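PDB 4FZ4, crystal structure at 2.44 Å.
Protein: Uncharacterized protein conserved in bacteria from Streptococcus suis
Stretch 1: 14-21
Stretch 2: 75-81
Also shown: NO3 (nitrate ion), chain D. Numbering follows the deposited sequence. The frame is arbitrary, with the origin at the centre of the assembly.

Stretch 1, residues 14-21: KELEKELG
Stretch 2, residues 75-81: DFKYQIK

Both stretches are helical throughout, each a segment of a longer helix, and they run nearly parallel: their N-to-C directions differ by 11° and their axes approach to 10.4 Å. Backbone bonds such as Glu 19 N to Glu 15 O (2.9 Å) and Ile 80 N to Phe 76 O (2.7 Å) hold the i to i+4 pattern. The register sets Leu 16 CA 6.5 Å from Lys 77 CA and Leu 20 CA 7.2 Å from Ile 80 CA. No hydrogen bond crosses between the helices, so the contact rests on packing.

Lys 14 lies out of reach. Glu 15 (chi1 t, chi2 t) points its CA-to-CB bond toward the partner, and its OE2 comes within 4.2 Å of Lys 77 NZ. The opposite charges are favourably placed but too far apart for a salt bridge. Lys 77, extended with all four chi angles t, can keep its ammonium at the margin while its aliphatic portion packs.

Leu 16 (m, t) is buried and points toward stretch 2. Its CD2 touches Phe 76 CD2, Lys 77 CB and Ile 80 CD1, each at 3.9 Å; a branched apolar side chain suits this pocket. Phe 76 has chi1 t and chi2 33°.

Glu 17 points away and Lys 18 is out of reach, as suits exposed charged residues. Glu 19 (m, m) directs its CA-to-CB bond inward, so that its CB lies 4.0 Å from Ile 80 CD1: its methylene supplies the apolar contact.

Leu 20 (m, t) starts sideways, but its end comes nearer, CD1 reaching Phe 76 CE2 at 3.9 Å and CD2 reaching Ile 80 CD1 at 3.7 Å. Ile 80 (m, t) thus meets both leucines through CD1. Gly 21 makes no contact.

Beyond this packing, Gln 79 NE2 donates a 2.7 Å hydrogen bond to nitrate O1.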

# COMPACT_ATOMS: atom_id res chain seq x y z
N LYS A 14 -10.97 4.27 11.24
CA LYS A 14 -9.98 4.35 12.30
C LYS A 14 -8.83 3.39 12.06
O LYS A 14 -7.69 3.67 12.43
CB LYS A 14 -10.64 4.07 13.66
CG LYS A 14 -11.67 5.12 14.07
CD LYS A 14 -12.24 4.85 15.47
CE LYS A 14 -13.18 5.97 15.93
NZ LYS A 14 -14.42 6.07 15.10
N GLU A 15 -9.11 2.24 11.46
CA GLU A 15 -8.04 1.30 11.18
C GLU A 15 -7.16 1.95 10.11
O GLU A 15 -5.93 1.86 10.15
CB GLU A 15 -8.59 -0.02 10.65
CG GLU A 15 -7.61 -1.18 10.77
CD GLU A 15 -7.98 -2.38 9.91
OE1 GLU A 15 -9.18 -2.75 9.88
OE2 GLU A 15 -7.07 -2.96 9.28
N LEU A 16 -7.80 2.63 9.16
CA LEU A 16 -7.05 3.31 8.10
C LEU A 16 -6.25 4.47 8.65
O LEU A 16 -5.18 4.81 8.12
CB LEU A 16 -8.00 3.82 7.02
CG LEU A 16 -8.68 2.73 6.21
CD1 LEU A 16 -9.87 3.35 5.49
CD2 LEU A 16 -7.69 2.12 5.22
N GLU A 17 -6.76 5.08 9.71
CA GLU A 17 -6.07 6.20 10.35
C GLU A 17 -4.80 5.69 11.00
O GLU A 17 -3.76 6.34 10.95
CB GLU A 17 -6.96 6.84 11.43
CG GLU A 17 -8.23 7.49 10.90
CD GLU A 17 -9.04 8.16 12.00
OE1 GLU A 17 -9.30 7.51 13.03
OE2 GLU A 17 -9.41 9.34 11.82
N LYS A 18 -4.89 4.51 11.60
CA LYS A 18 -3.75 3.89 12.26
C LYS A 18 -2.73 3.49 11.20
O LYS A 18 -1.53 3.71 11.37
CB LYS A 18 -4.21 2.66 13.05
CG LYS A 18 -3.08 1.90 13.73
CD LYS A 18 -3.60 1.00 14.84
CE LYS A 18 -4.22 1.83 15.97
NZ LYS A 18 -4.69 1.02 17.14
N GLU A 19 -3.22 2.93 10.10
CA GLU A 19 -2.37 2.50 9.00
C GLU A 19 -1.60 3.67 8.41
O GLU A 19 -0.39 3.57 8.16
CB GLU A 19 -3.21 1.85 7.91
CG GLU A 19 -3.85 0.53 8.30
CD GLU A 19 -2.82 -0.56 8.57
OE1 GLU A 19 -3.23 -1.72 8.76
OE2 GLU A 19 -1.62 -0.24 8.58
N LEU A 20 -2.30 4.77 8.16
CA LEU A 20 -1.64 5.95 7.60
C LEU A 20 -0.65 6.49 8.60
O LEU A 20 0.37 7.07 8.22
CB LEU A 20 -2.67 7.03 7.24
CG LEU A 20 -3.54 6.62 6.05
CD1 LEU A 20 -4.69 7.61 5.85
CD2 LEU A 20 -2.67 6.50 4.81
N GLY A 21 -0.95 6.29 9.89
CA GLY A 21 -0.06 6.76 10.94
C GLY A 21 1.28 6.05 10.87
O GLY A 21 2.34 6.67 10.98
N ASP A 75 -10.08 -1.05 -0.54
CA ASP A 75 -9.01 -0.98 -1.53
C ASP A 75 -7.90 -0.06 -1.02
O ASP A 75 -6.72 -0.34 -1.22
CB ASP A 75 -9.53 -0.47 -2.88
CG ASP A 75 -10.60 -1.40 -3.50
OD1 ASP A 75 -10.71 -2.57 -3.07
OD2 ASP A 75 -11.31 -0.95 -4.42
N PHE A 76 -8.28 1.02 -0.35
CA PHE A 76 -7.31 1.98 0.17
C PHE A 76 -6.28 1.28 1.06
O PHE A 76 -5.07 1.53 0.96
CB PHE A 76 -8.04 3.07 0.96
CG PHE A 76 -7.17 4.23 1.33
CD1 PHE A 76 -6.12 4.63 0.50
CD2 PHE A 76 -7.38 4.93 2.51
CE1 PHE A 76 -5.29 5.69 0.85
CE2 PHE A 76 -6.56 6.00 2.88
CZ PHE A 76 -5.51 6.38 2.04
N LYS A 77 -6.77 0.41 1.93
CA LYS A 77 -5.90 -0.33 2.83
C LYS A 77 -4.80 -1.05 2.04
O LYS A 77 -3.62 -0.99 2.40
CB LYS A 77 -6.75 -1.33 3.61
CG LYS A 77 -5.98 -2.39 4.35
CD LYS A 77 -6.92 -3.43 4.94
CE LYS A 77 -6.14 -4.58 5.53
NZ LYS A 77 -7.03 -5.67 6.01
N TYR A 78 -5.17 -1.71 0.95
CA TYR A 78 -4.20 -2.41 0.12
C TYR A 78 -3.29 -1.44 -0.64
O TYR A 78 -2.14 -1.77 -0.93
CB TYR A 78 -4.92 -3.37 -0.83
CG TYR A 78 -5.55 -4.51 -0.07
CD1 TYR A 78 -4.77 -5.51 0.49
CD2 TYR A 78 -6.93 -4.53 0.18
CE1 TYR A 78 -5.33 -6.50 1.30
CE2 TYR A 78 -7.50 -5.52 1.00
CZ TYR A 78 -6.69 -6.50 1.55
OH TYR A 78 -7.24 -7.49 2.34
N GLN A 79 -3.80 -0.25 -0.93
CA GLN A 79 -3.00 0.76 -1.62
C GLN A 79 -1.97 1.29 -0.64
O GLN A 79 -0.85 1.64 -1.01
CB GLN A 79 -3.89 1.89 -2.13
CG GLN A 79 -4.88 1.43 -3.17
CD GLN A 79 -6.03 2.39 -3.38
OE1 GLN A 79 -6.90 2.13 -4.22
NE2 GLN A 79 -6.06 3.49 -2.63
N ILE A 80 -2.36 1.35 0.63
CA ILE A 80 -1.45 1.81 1.68
C ILE A 80 -0.29 0.82 1.81
O ILE A 80 0.87 1.21 1.93
CB ILE A 80 -2.16 1.92 3.04
CG1 ILE A 80 -3.12 3.11 3.02
CG2 ILE A 80 -1.12 2.06 4.16
CD1 ILE A 80 -4.07 3.16 4.21
N LYS A 81 -0.62 -0.47 1.77
CA LYS A 81 0.41 -1.50 1.87
C LYS A 81 1.44 -1.37 0.76
O LYS A 81 2.65 -1.41 1.00
CB LYS A 81 -0.22 -2.90 1.83
CG LYS A 81 -0.30 -3.57 3.18
CD LYS A 81 1.10 -3.64 3.81
CE LYS A 81 1.06 -4.17 5.23
NZ LYS A 81 2.41 -4.08 5.87
N NO3 D . -8.92 4.96 -2.43
O1 NO3 D . -7.66 5.61 -2.51
O2 NO3 D . -9.79 5.23 -1.33
O3 NO3 D . -9.32 4.06 -3.45